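Local coordinates for protein 361aa long hypothetical D-aminopeptidase (Pyrococcus horikoshii, PDB 2DRH) that probably works as an aminopeptidase of the S58 (DmpA) family, taking residues off the amino ends of peptides, at residues N19-T22 against K28-H31; L56-N61 against E65-G70; G90-P95 against I280-S285; E109-Y114 against P131-C136; N288-Y293 against I298-L303. One frame throughout, in Å; residues are numbered along the deposited sequence.

Contact 1: residues N19-T22 against K28-H31; sequences NKIT and KVGH
T22 turns its two branches to different tasks where it meets K28 and V29: OG1 hydrogen-bonds to the carbonyl oxygen of E163, while the methyl faces the strand. With OG1 tucked in between N and C of its own backbone (chi1 50°), the methyl swings out on the far side, and T22 CG2 comes to 3.9 Å from K28 CA. T22 CG2 also lies 4.1 Å from V29 CG2.

One residue earlier, I21 adds its own branch methyl, I21 CG2 resting 3.8 Å from V29 CG2. A single valine methyl is thus met by two methyls of the short 3-10 turn, and both side chains cross the valine at roughly a right angle. K28 CB is directed away from the turn, and its CA is what T22 CG2 meets. L204 of strand 198-207 packs on both I21 and V29, tying the pair into the interior. Meanwhile K28 and G30 pair through their backbones with strand 48-56.

The direct contacts are methyls against methyl and backbone, so the turn rests on the start of strand 28-36 by apolar packing, while T22 OG1 bonds to E163 O and I21 N to S187 OG of strand 184-193.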
# COMPACT_ATOMS: atom_id res chain seq x y z
N ASN A 19 -15.02 -11.31 -28.74
CA ASN A 19 -15.44 -10.31 -27.77
C ASN A 19 -15.54 -10.99 -26.41
O ASN A 19 -16.54 -10.89 -25.70
CB ASN A 19 -16.78 -9.67 -28.16
CG ASN A 19 -17.12 -8.45 -27.30
OD1 ASN A 19 -16.22 -7.73 -26.86
ND2 ASN A 19 -18.41 -8.22 -27.07
N LYS A 20 -14.47 -11.71 -26.07
CA LYS A 20 -14.36 -12.43 -24.81
C LYS A 20 -12.90 -12.38 -24.38
O LYS A 20 -12.01 -12.14 -25.21
CB LYS A 20 -14.78 -13.89 -24.97
CG LYS A 20 -16.27 -14.13 -25.19
CD LYS A 20 -16.51 -15.61 -25.48
CE LYS A 20 -17.99 -15.94 -25.67
NZ LYS A 20 -18.72 -16.02 -24.36
N ILE A 21 -12.65 -12.59 -23.10
CA ILE A 21 -11.28 -12.56 -22.58
C ILE A 21 -10.35 -13.53 -23.32
O ILE A 21 -9.14 -13.30 -23.40
CB ILE A 21 -11.26 -12.89 -21.07
CG1 ILE A 21 -9.87 -12.61 -20.50
CG2 ILE A 21 -11.67 -14.34 -20.84
CD1 ILE A 21 -9.78 -12.75 -18.99
N THR A 22 -10.92 -14.60 -23.88
CA THR A 22 -10.13 -15.59 -24.61
C THR A 22 -9.64 -15.10 -25.97
O THR A 22 -9.01 -15.85 -26.72
CB THR A 22 -10.92 -16.89 -24.82
OG1 THR A 22 -12.21 -16.58 -25.36
CG2 THR A 22 -11.08 -17.63 -23.51
N LYS A 28 -7.94 -19.40 -21.46
CA LYS A 28 -9.07 -20.32 -21.53
C LYS A 28 -9.97 -20.22 -20.29
O LYS A 28 -9.48 -19.93 -19.19
CB LYS A 28 -8.55 -21.74 -21.70
CG LYS A 28 -7.83 -21.95 -23.05
CD LYS A 28 -7.05 -23.25 -23.09
CE LYS A 28 -7.96 -24.46 -22.93
NZ LYS A 28 -7.17 -25.71 -22.70
N VAL A 29 -11.27 -20.45 -20.48
CA VAL A 29 -12.25 -20.38 -19.40
C VAL A 29 -13.12 -21.64 -19.33
O VAL A 29 -13.65 -22.09 -20.35
CB VAL A 29 -13.20 -19.16 -19.56
CG1 VAL A 29 -14.20 -19.13 -18.42
CG2 VAL A 29 -12.40 -17.87 -19.59
N GLY A 30 -13.27 -22.18 -18.13
CA GLY A 30 -14.08 -23.37 -17.94
C GLY A 30 -15.05 -23.18 -16.78
O GLY A 30 -14.73 -22.49 -15.81
N HIS A 31 -16.23 -23.79 -16.89
CA HIS A 31 -17.27 -23.68 -15.85
C HIS A 31 -17.79 -25.01 -15.33
O HIS A 31 -17.72 -26.04 -16.00
CB HIS A 31 -18.51 -22.95 -16.39
CG HIS A 31 -18.28 -21.55 -16.85
ND1 HIS A 31 -17.73 -20.58 -16.04
CD2 HIS A 31 -18.62 -20.93 -18.01
CE1 HIS A 31 -17.76 -19.42 -16.67
NE2 HIS A 31 -18.29 -19.61 -17.87

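Contact 2: residues L56-N61 against E65-G70; sequences LPHEGN and EKVLAG
H58 reaches from the loop after strand 48-56 to the start of strand 65-73, just where an alpha-turn, closed by the bond from E65 N to N61 O (2.9 Å), brings the chain into that strand. Its CB packs against the guanidinium of R289. From CB the ring is folded back over its own backbone, flanked by N on one side and C on the other (chi1 59°), which aims its edge at the strand. H58 CD2 comes to 3.9 Å from V67 CG1, this methyl lying near the ring plane. On the loop side H58 ND1 accepts from G60 N at 2.8 Å, again in plane. At the far end H58 NE2 donates to E65 O, 3.0 Å away, in a practically straight bond (179°), although the donor sits 17° off the plane of that carbonyl. Gripped through both nitrogens, the imidazole cannot turn about its own axis without giving up a bond, and it joins loop and strand like a strut.

Next to the ring, P57 completes the apolar side: P57 CB is 3.9 Å from V67 CG1, and F284 of strand 278-285 covers both residues. The carboxylate of E65 meets R289 in a salt bridge through OE1. E65 OE1 also accepts a hydrogen bond from a water at 2.8 Å, and that water accepts one from N61 N at 3.0 Å.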
# COMPACT_ATOMS: atom_id res chain seq x y z
N LEU A 56 -7.45 -19.88 -17.09
CA LEU A 56 -6.06 -20.28 -17.30
C LEU A 56 -5.35 -19.19 -18.09
O LEU A 56 -5.82 -18.79 -19.16
CB LEU A 56 -6.00 -21.60 -18.10
CG LEU A 56 -6.49 -22.89 -17.43
CD1 LEU A 56 -7.87 -22.71 -16.82
CD2 LEU A 56 -6.50 -24.00 -18.48
N PRO A 57 -4.23 -18.68 -17.56
CA PRO A 57 -3.46 -17.63 -18.24
C PRO A 57 -3.03 -18.07 -19.64
O PRO A 57 -3.07 -17.28 -20.58
CB PRO A 57 -2.28 -17.41 -17.30
CG PRO A 57 -2.90 -17.66 -15.95
CD PRO A 57 -3.72 -18.90 -16.20
N HIS A 58 -2.61 -19.33 -19.75
CA HIS A 58 -2.20 -19.91 -21.03
C HIS A 58 -2.50 -21.41 -21.00
O HIS A 58 -3.18 -21.89 -20.10
CB HIS A 58 -0.72 -19.63 -21.34
CG HIS A 58 0.24 -20.15 -20.32
ND1 HIS A 58 0.50 -21.50 -20.16
CD2 HIS A 58 1.02 -19.51 -19.42
CE1 HIS A 58 1.40 -21.66 -19.21
NE2 HIS A 58 1.73 -20.47 -18.74
N GLU A 59 -2.00 -22.15 -21.99
CA GLU A 59 -2.29 -23.58 -22.08
C GLU A 59 -1.27 -24.58 -21.53
O GLU A 59 -1.53 -25.79 -21.51
CB GLU A 59 -2.60 -23.90 -23.55
CG GLU A 59 -3.74 -23.06 -24.12
CD GLU A 59 -3.75 -23.02 -25.64
OE1 GLU A 59 -2.78 -22.47 -26.23
OE2 GLU A 59 -4.72 -23.52 -26.24
N GLY A 60 -0.13 -24.10 -21.06
CA GLY A 60 0.87 -25.00 -20.52
C GLY A 60 0.82 -25.08 -19.00
O GLY A 60 -0.24 -24.90 -18.40
N ASN A 61 1.97 -25.34 -18.39
CA ASN A 61 2.08 -25.43 -16.93
C ASN A 61 2.27 -24.02 -16.36
O ASN A 61 3.33 -23.43 -16.48
CB ASN A 61 3.26 -26.32 -16.54
CG ASN A 61 3.29 -26.62 -15.04
OD1 ASN A 61 3.19 -25.72 -14.20
ND2 ASN A 61 3.44 -27.90 -14.70
N GLU A 65 5.77 -22.14 -15.70
CA GLU A 65 5.85 -21.00 -16.60
C GLU A 65 4.83 -19.98 -16.15
O GLU A 65 3.67 -19.99 -16.56
CB GLU A 65 5.61 -21.42 -18.06
CG GLU A 65 6.74 -22.26 -18.60
CD GLU A 65 6.73 -22.37 -20.11
OE1 GLU A 65 5.74 -22.92 -20.65
OE2 GLU A 65 7.71 -21.92 -20.74
N LYS A 66 5.29 -19.09 -15.27
CA LYS A 66 4.46 -18.04 -14.68
C LYS A 66 4.24 -16.84 -15.60
O LYS A 66 4.98 -16.62 -16.56
CB LYS A 66 5.12 -17.57 -13.38
CG LYS A 66 5.35 -18.67 -12.35
CD LYS A 66 6.59 -18.37 -11.53
CE LYS A 66 6.55 -18.97 -10.14
NZ LYS A 66 6.27 -20.43 -10.10
N VAL A 67 3.20 -16.06 -15.31
CA VAL A 67 2.94 -14.86 -16.09
C VAL A 67 3.04 -13.68 -15.12
O VAL A 67 2.74 -13.82 -13.94
CB VAL A 67 1.52 -14.86 -16.73
CG1 VAL A 67 1.39 -16.02 -17.72
CG2 VAL A 67 0.44 -14.94 -15.66
N LEU A 68 3.50 -12.54 -15.62
CA LEU A 68 3.61 -11.35 -14.78
C LEU A 68 2.19 -10.88 -14.49
O LEU A 68 1.32 -10.96 -15.36
CB LEU A 68 4.42 -10.27 -15.48
CG LEU A 68 5.89 -10.65 -15.74
CD1 LEU A 68 6.61 -9.51 -16.43
CD2 LEU A 68 6.57 -10.97 -14.41
N ALA A 69 1.94 -10.39 -13.28
CA ALA A 69 0.58 -9.97 -12.95
C ALA A 69 0.50 -8.86 -11.91
O ALA A 69 1.47 -8.57 -11.22
CB ALA A 69 -0.21 -11.17 -12.46
N GLY A 70 -0.68 -8.24 -11.83
CA GLY A 70 -0.93 -7.17 -10.89
C GLY A 70 -2.35 -7.26 -10.36
O GLY A 70 -3.15 -8.05 -10.85
O HOH W 1 4.22 -25.21 -20.34

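Contact 3: residues G90-P95 against I280-S285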
# COMPACT_ATOMS: atom_id res chain seq x y z
N GLY A 90 5.04 -10.42 -8.23
CA GLY A 90 4.54 -9.90 -9.48
C GLY A 90 4.09 -10.98 -10.45
O GLY A 90 4.01 -10.74 -11.65
N THR A 91 3.79 -12.17 -9.94
CA THR A 91 3.40 -13.25 -10.83
C THR A 91 2.19 -14.08 -10.40
O THR A 91 1.75 -14.02 -9.25
CB THR A 91 4.57 -14.22 -11.03
OG1 THR A 91 5.05 -14.64 -9.75
CG2 THR A 91 5.71 -13.54 -11.79
N ILE A 92 1.67 -14.85 -11.36
CA ILE A 92 0.55 -15.77 -11.14
C ILE A 92 1.10 -17.12 -11.59
O ILE A 92 1.64 -17.23 -12.70
CB ILE A 92 -0.69 -15.38 -11.98
CG1 ILE A 92 -1.41 -14.20 -11.31
CG2 ILE A 92 -1.63 -16.57 -12.12
CD1 ILE A 92 -2.68 -13.77 -12.01
N GLU A 93 0.96 -18.14 -10.74
CA GLU A 93 1.52 -19.46 -11.04
C GLU A 93 0.52 -20.59 -10.94
O GLU A 93 0.91 -21.76 -10.80
CB GLU A 93 2.68 -19.74 -10.09
CG GLU A 93 2.34 -19.52 -8.61
CD GLU A 93 3.52 -19.80 -7.68
OE1 GLU A 93 4.65 -19.35 -7.99
OE2 GLU A 93 3.30 -20.45 -6.64
N THR A 94 -0.76 -20.25 -11.03
CA THR A 94 -1.80 -21.24 -10.93
C THR A 94 -2.99 -20.75 -11.72
O THR A 94 -3.08 -19.56 -12.04
CB THR A 94 -2.28 -21.42 -9.47
OG1 THR A 94 -2.96 -20.22 -9.06
CG2 THR A 94 -1.10 -21.68 -8.53
N PRO A 95 -3.89 -21.66 -12.10
CA PRO A 95 -5.05 -21.16 -12.84
C PRO A 95 -5.84 -20.32 -11.83
O PRO A 95 -5.69 -20.50 -10.61
CB PRO A 95 -5.78 -22.43 -13.27
CG PRO A 95 -5.34 -23.46 -12.31
CD PRO A 95 -3.88 -23.13 -12.08
N ILE A 280 -12.67 -6.35 -6.50
CA ILE A 280 -11.26 -6.62 -6.75
C ILE A 280 -10.97 -6.91 -8.22
O ILE A 280 -11.75 -7.59 -8.90
CB ILE A 280 -10.79 -7.81 -5.91
CG1 ILE A 280 -10.92 -7.48 -4.42
CG2 ILE A 280 -9.35 -8.17 -6.28
CD1 ILE A 280 -10.58 -8.64 -3.53
N ALA A 281 -9.85 -6.40 -8.69
CA ALA A 281 -9.42 -6.58 -10.07
C ALA A 281 -8.05 -7.24 -10.12
O ALA A 281 -7.15 -6.87 -9.36
CB ALA A 281 -9.35 -5.23 -10.77
N VAL A 282 -7.90 -8.21 -11.00
CA VAL A 282 -6.63 -8.90 -11.17
C VAL A 282 -6.23 -8.84 -12.64
O VAL A 282 -6.98 -9.26 -13.52
CB VAL A 282 -6.73 -10.37 -10.71
CG1 VAL A 282 -5.44 -11.10 -11.04
CG2 VAL A 282 -7.00 -10.44 -9.20
N ALA A 283 -5.05 -8.30 -12.92
CA ALA A 283 -4.58 -8.17 -14.29
C ALA A 283 -3.28 -8.93 -14.52
O ALA A 283 -2.40 -8.96 -13.65
CB ALA A 283 -4.39 -6.71 -14.64
N PHE A 284 -3.16 -9.54 -15.69
CA PHE A 284 -1.96 -10.29 -16.04
C PHE A 284 -1.68 -10.21 -17.53
O PHE A 284 -2.59 -9.98 -18.33
CB PHE A 284 -2.09 -11.75 -15.60
CG PHE A 284 -3.11 -12.55 -16.37
CD1 PHE A 284 -2.79 -13.12 -17.61
CD2 PHE A 284 -4.39 -12.77 -15.86
CE1 PHE A 284 -3.72 -13.90 -18.31
CE2 PHE A 284 -5.32 -13.54 -16.55
CZ PHE A 284 -4.99 -14.11 -17.78
N SER A 285 -0.42 -10.38 -17.90
CA SER A 285 -0.02 -10.34 -19.29
C SER A 285 0.52 -11.71 -19.71
O SER A 285 1.11 -12.42 -18.91
CB SER A 285 1.06 -9.28 -19.51
OG SER A 285 1.60 -9.34 -20.82
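I92 meets V282 and F284 through one atom, the terminal methyl CD1. Its CG1 leans to the backbone-N side (chi1 -78°), and the chain then runs straight on (chi2 -177°), so the side chain is at full stretch. At that length I92 CD1 reaches both partners, 4.0 Å from V282 CG1 and 4.2 Å from F284 CB.

V282 offers a single methyl, CG1. F284 carries its ring up over its own main chain (chi1 69°), and of its atoms CB is the one to which I92 CD1 comes nearest. I92 and F284 cross at about a right angle.

The strands themselves do not pair. Strand 65-73 lies between them in the sheet, bonded to 91-92 along one edge and to 278-285 along the other, and both I92 and F284 rest on A69 of that middle strand. L86 of helix 83-89 covers I92 and V282 together.

Only methyl and methylene carbons meet, with nothing directional among them. The extended isoleucine spans a neighbouring strand to reach the next, which makes the contact part of the hydrophobic layer between this sheet and helix 83-89.

Contact 4: residues E109-Y114 against P131-C136; sequences EGLLDY and PLVLEC
L111 and P131 touch where helix 104-118 packs over P131, which leads into strand 132-136, inside the beta-alpha-beta crossover formed by strand 96-100, this helix and strand 132-136, the two strands lying parallel.

The apolar contacts come from one methyl. With CG anti to the backbone N (chi1 178°), L111 leans off the helix toward the strand, and the second torsion turns CD2 onto the proline. L111 CD2 is 3.4 Å from P131 CB, tighter than carbons usually pack, and 3.7 Å from P131 CA. L111 CD2 also comes 4.2 Å from V133 CG2, on the same side of the strand, while L132 CB points away between them. P95 and I97 pack against L111 as well, and I158 of helix 151-160 adds a further cover.

The methyl packs against the backbone too, L111 CD2 lying 3.8 Å from L132 N. The polar link of that nitrogen is a hydrogen bond to T94 OG1, which ties the beginning of this segment to the loop before strand 96-100.

Charged groups take a different direction. D113 makes salt bridges to R151 of its own chain and to R147 of the second subunit, and that same R147 also pairs with E109, whose other carboxylate oxygen bonds to T106 of the second subunit.

The helix is therefore two-faced: hydrocarbon, closely fitted, holds it to its own sheet, whereas the carboxylates of E109 and D113, one turn apart, are turned to the neighbouring subunit and its R147.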
# COMPACT_ATOMS: atom_id res chain seq x y z
N GLU A 109 -8.40 -26.51 -1.89
CA GLU A 109 -8.14 -27.95 -1.84
C GLU A 109 -8.14 -28.54 -3.25
O GLU A 109 -7.21 -29.26 -3.62
CB GLU A 109 -9.21 -28.64 -0.99
CG GLU A 109 -9.16 -28.28 0.49
CD GLU A 109 -8.05 -29.00 1.24
OE1 GLU A 109 -6.90 -29.00 0.75
OE2 GLU A 109 -8.32 -29.57 2.32
N GLY A 110 -9.17 -28.24 -4.03
CA GLY A 110 -9.26 -28.76 -5.38
C GLY A 110 -8.15 -28.26 -6.28
O GLY A 110 -7.56 -29.03 -7.04
N LEU A 111 -7.88 -26.97 -6.20
CA LEU A 111 -6.83 -26.36 -7.00
C LEU A 111 -5.50 -27.06 -6.71
O LEU A 111 -4.75 -27.40 -7.63
CB LEU A 111 -6.73 -24.87 -6.68
CG LEU A 111 -5.64 -24.07 -7.40
CD1 LEU A 111 -5.73 -24.31 -8.91
CD2 LEU A 111 -5.81 -22.60 -7.07
N LEU A 112 -5.21 -27.28 -5.44
CA LEU A 112 -3.98 -27.96 -5.07
C LEU A 112 -3.99 -29.38 -5.63
O LEU A 112 -2.94 -29.91 -5.99
CB LEU A 112 -3.80 -28.00 -3.55
CG LEU A 112 -3.42 -26.68 -2.87
CD1 LEU A 112 -3.29 -26.91 -1.38
CD2 LEU A 112 -2.10 -26.17 -3.44
N ASP A 113 -5.16 -30.00 -5.69
CA ASP A 113 -5.25 -31.36 -6.22
C ASP A 113 -4.68 -31.35 -7.64
O ASP A 113 -3.86 -32.19 -8.00
CB ASP A 113 -6.70 -31.84 -6.29
CG ASP A 113 -7.27 -32.22 -4.93
OD1 ASP A 113 -6.48 -32.46 -3.99
OD2 ASP A 113 -8.51 -32.30 -4.82
N TYR A 114 -5.13 -30.38 -8.44
CA TYR A 114 -4.69 -30.25 -9.82
C TYR A 114 -3.19 -29.94 -9.89
O TYR A 114 -2.44 -30.64 -10.56
CB TYR A 114 -5.48 -29.13 -10.52
CG TYR A 114 -5.04 -28.85 -11.94
CD1 TYR A 114 -5.33 -29.74 -12.98
CD2 TYR A 114 -4.30 -27.71 -12.25
CE1 TYR A 114 -4.90 -29.50 -14.29
CE2 TYR A 114 -3.86 -27.46 -13.55
CZ TYR A 114 -4.16 -28.36 -14.56
OH TYR A 114 -3.73 -28.10 -15.85
N PRO A 131 -1.88 -20.71 -4.54
CA PRO A 131 -3.17 -20.82 -5.21
C PRO A 131 -3.92 -19.49 -5.21
O PRO A 131 -3.96 -18.78 -4.20
CB PRO A 131 -3.89 -21.89 -4.40
CG PRO A 131 -3.29 -21.75 -3.03
CD PRO A 131 -1.83 -21.57 -3.35
N LEU A 132 -4.50 -19.15 -6.36
CA LEU A 132 -5.24 -17.90 -6.50
C LEU A 132 -6.73 -18.17 -6.62
O LEU A 132 -7.20 -18.75 -7.60
CB LEU A 132 -4.74 -17.16 -7.74
CG LEU A 132 -5.32 -15.79 -8.08
CD1 LEU A 132 -5.18 -14.81 -6.91
CD2 LEU A 132 -4.57 -15.26 -9.31
N VAL A 133 -7.46 -17.73 -5.60
CA VAL A 133 -8.90 -17.92 -5.52
C VAL A 133 -9.60 -16.64 -5.09
O VAL A 133 -9.18 -15.99 -4.13
CB VAL A 133 -9.24 -19.01 -4.48
CG1 VAL A 133 -10.73 -19.28 -4.45
CG2 VAL A 133 -8.46 -20.28 -4.78
N LEU A 134 -10.65 -16.27 -5.81
CA LEU A 134 -11.43 -15.07 -5.50
C LEU A 134 -12.91 -15.44 -5.43
O LEU A 134 -13.31 -16.52 -5.88
CB LEU A 134 -11.18 -13.98 -6.54
CG LEU A 134 -9.76 -13.39 -6.45
CD1 LEU A 134 -8.87 -14.09 -7.47
CD2 LEU A 134 -9.79 -11.90 -6.72
N GLU A 135 -13.73 -14.55 -4.88
CA GLU A 135 -15.13 -14.90 -4.72
C GLU A 135 -16.15 -13.79 -4.60
O GLU A 135 -15.80 -12.62 -4.47
CB GLU A 135 -15.27 -15.79 -3.49
CG GLU A 135 -14.60 -15.21 -2.24
CD GLU A 135 -15.13 -13.83 -1.85
OE1 GLU A 135 -16.36 -13.67 -1.72
OE2 GLU A 135 -14.31 -12.90 -1.68
N CYS A 136 -17.41 -14.21 -4.60
CA CYS A 136 -18.57 -13.35 -4.42
C CYS A 136 -19.59 -14.15 -3.58
O CYS A 136 -19.60 -15.38 -3.62
CB CYS A 136 -19.14 -12.94 -5.78
SG CYS A 136 -18.16 -11.63 -6.59

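Contact 5: residues N288-Y293 against I298-L303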
# COMPACT_ATOMS: atom_id res chain seq x y z
N ASN A 288 5.11 -12.03 -21.20
CA ASN A 288 6.35 -12.48 -20.56
C ASN A 288 6.16 -13.67 -19.64
O ASN A 288 5.59 -13.55 -18.56
CB ASN A 288 6.98 -11.34 -19.75
CG ASN A 288 7.61 -10.27 -20.63
OD1 ASN A 288 8.68 -10.46 -21.20
ND2 ASN A 288 6.94 -9.12 -20.73
N ARG A 289 6.66 -14.83 -20.07
CA ARG A 289 6.55 -16.02 -19.24
C ARG A 289 7.78 -16.12 -18.36
O ARG A 289 8.91 -15.96 -18.83
CB ARG A 289 6.41 -17.28 -20.10
CG ARG A 289 5.04 -17.43 -20.75
CD ARG A 289 4.85 -18.82 -21.35
NE ARG A 289 3.60 -18.94 -22.10
CZ ARG A 289 3.16 -20.06 -22.65
NH1 ARG A 289 3.86 -21.18 -22.54
NH2 ARG A 289 2.02 -20.07 -23.32
N ILE A 290 7.56 -16.38 -17.07
CA ILE A 290 8.64 -16.49 -16.10
C ILE A 290 8.85 -17.95 -15.72
O ILE A 290 7.95 -18.59 -15.18
CB ILE A 290 8.30 -15.69 -14.82
CG1 ILE A 290 7.65 -14.35 -15.20
CG2 ILE A 290 9.55 -15.47 -13.99
CD1 ILE A 290 8.50 -13.47 -16.09
N LYS A 291 10.04 -18.48 -16.01
CA LYS A 291 10.35 -19.87 -15.69
C LYS A 291 10.68 -20.02 -14.21
O LYS A 291 11.58 -19.36 -13.69
CB LYS A 291 11.52 -20.38 -16.53
CG LYS A 291 11.25 -20.39 -18.03
CD LYS A 291 12.36 -21.13 -18.78
CE LYS A 291 12.11 -21.15 -20.28
NZ LYS A 291 13.13 -21.94 -21.00
N HIS A 292 9.95 -20.90 -13.54
CA HIS A 292 10.12 -21.17 -12.11
C HIS A 292 11.57 -21.33 -11.67
O HIS A 292 11.98 -20.80 -10.63
CB HIS A 292 9.35 -22.45 -11.74
CG HIS A 292 9.32 -22.74 -10.28
ND1 HIS A 292 8.56 -22.01 -9.39
CD2 HIS A 292 9.96 -23.68 -9.54
CE1 HIS A 292 8.73 -22.48 -8.17
NE2 HIS A 292 9.57 -23.50 -8.23
N TYR A 293 12.35 -22.06 -12.46
CA TYR A 293 13.74 -22.31 -12.11
C TYR A 293 14.78 -21.39 -12.72
O TYR A 293 15.97 -21.65 -12.63
CB TYR A 293 14.08 -23.77 -12.45
CG TYR A 293 13.40 -24.79 -11.56
CD1 TYR A 293 13.83 -25.00 -10.25
CD2 TYR A 293 12.33 -25.56 -12.04
CE1 TYR A 293 13.23 -25.96 -9.44
CE2 TYR A 293 11.72 -26.52 -11.23
CZ TYR A 293 12.17 -26.72 -9.94
OH TYR A 293 11.59 -27.68 -9.15
N ILE A 298 17.25 -12.06 -16.91
CA ILE A 298 16.25 -12.17 -17.96
C ILE A 298 15.95 -10.82 -18.58
O ILE A 298 16.34 -9.77 -18.06
CB ILE A 298 14.94 -12.78 -17.43
CG1 ILE A 298 14.32 -11.87 -16.38
CG2 ILE A 298 15.22 -14.16 -16.85
CD1 ILE A 298 13.02 -12.40 -15.80
N GLU A 299 15.28 -10.85 -19.71
CA GLU A 299 14.91 -9.63 -20.40
C GLU A 299 13.40 -9.54 -20.39
O GLU A 299 12.72 -10.35 -21.02
CB GLU A 299 15.44 -9.65 -21.83
CG GLU A 299 16.95 -9.54 -21.92
CD GLU A 299 17.45 -9.66 -23.34
OE1 GLU A 299 17.48 -10.79 -23.87
OE2 GLU A 299 17.82 -8.62 -23.92
N ILE A 300 12.88 -8.57 -19.65
CA ILE A 300 11.44 -8.37 -19.57
C ILE A 300 11.03 -7.40 -20.68
O ILE A 300 11.53 -6.27 -20.73
CB ILE A 300 11.02 -7.72 -18.22
CG1 ILE A 300 11.54 -8.56 -17.05
CG2 ILE A 300 9.51 -7.56 -18.17
CD1 ILE A 300 11.01 -9.96 -17.00
N LYS A 301 10.14 -7.83 -21.57
CA LYS A 301 9.67 -6.95 -22.63
C LYS A 301 8.62 -6.07 -21.95
O LYS A 301 7.81 -6.58 -21.18
CB LYS A 301 9.00 -7.74 -23.75
CG LYS A 301 9.94 -8.64 -24.56
CD LYS A 301 9.17 -9.44 -25.60
CE LYS A 301 8.08 -10.29 -24.94
NZ LYS A 301 7.32 -11.14 -25.90
N ALA A 302 8.64 -4.78 -22.23
CA ALA A 302 7.69 -3.87 -21.61
C ALA A 302 7.53 -2.55 -22.35
O ALA A 302 8.50 -1.94 -22.80
CB ALA A 302 8.11 -3.59 -20.16
N LEU A 303 6.28 -2.12 -22.47
CA LEU A 303 5.96 -0.86 -23.12
C LEU A 303 6.26 0.29 -22.17
O LEU A 303 6.03 0.19 -20.97
CB LEU A 303 4.47 -0.81 -23.48
CG LEU A 303 3.96 -1.82 -24.51
CD1 LEU A 303 2.44 -1.86 -24.46
CD2 LEU A 303 4.45 -1.43 -25.90
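N288 takes hold of both backbone polar groups of K301 with its side-chain amide. N288 ND2 donates to K301 O at 2.7 Å, in the plane of that carbonyl and on a lone pair, and K301 N returns a bond to N288 OD1 at 3.0 Å, fairly straight at 166°. The pair sits at the open end of an antiparallel, hairpin-like pair of strands joined by a short loop: strands 288-291 and 298-302 run at 156°, with axes 7.9 Å apart, and the asparagine amide spans the gap. A first torsion of -73° carries that amide across to the other strand.

On strand 298-302, K301 folds back over the amide. K301 CB is 3.7 Å from N288 OD1, and a bend at the third torsion brings K301 CE to 3.8 Å from N288 OD1; NZ makes a weak hydrogen bond to A287 O. I300 rests a methyl, I300 CG2, 3.9 Å from N288 ND2.

Strand 298-302 itself pairs, through I298, I300 and A302, with an antiparallel strand of the third subunit. Toward the connecting loop the packing turns apolar, with L68 of strand 65-73 touching I290 and I300, and I290 CD1 standing 4.4 Å from I300 CD1.

Contacts 1, 2 and 3 follow in order along the chain, contact 4 is nested inside the long loop that contact 3 closes, and contact 5 comes last. Strand 65-73 is the hub: it belongs to contact 2 and pairs with 91-92 and 278-285 of contact 3 and with 288-291 of contact 5. Contacts 2 and 3 have centres about 8 Å apart, contacts 2 and 5 about 11 Å. Contacts 1 and 4 share the other sheet, at its outermost strands 28-36 and 132-136, their centres about 18 Å apart. Contacts 4 and 5, about 25 Å apart, face different neighbouring subunits, so the two-sheet core connects separate interfaces of the tetramer.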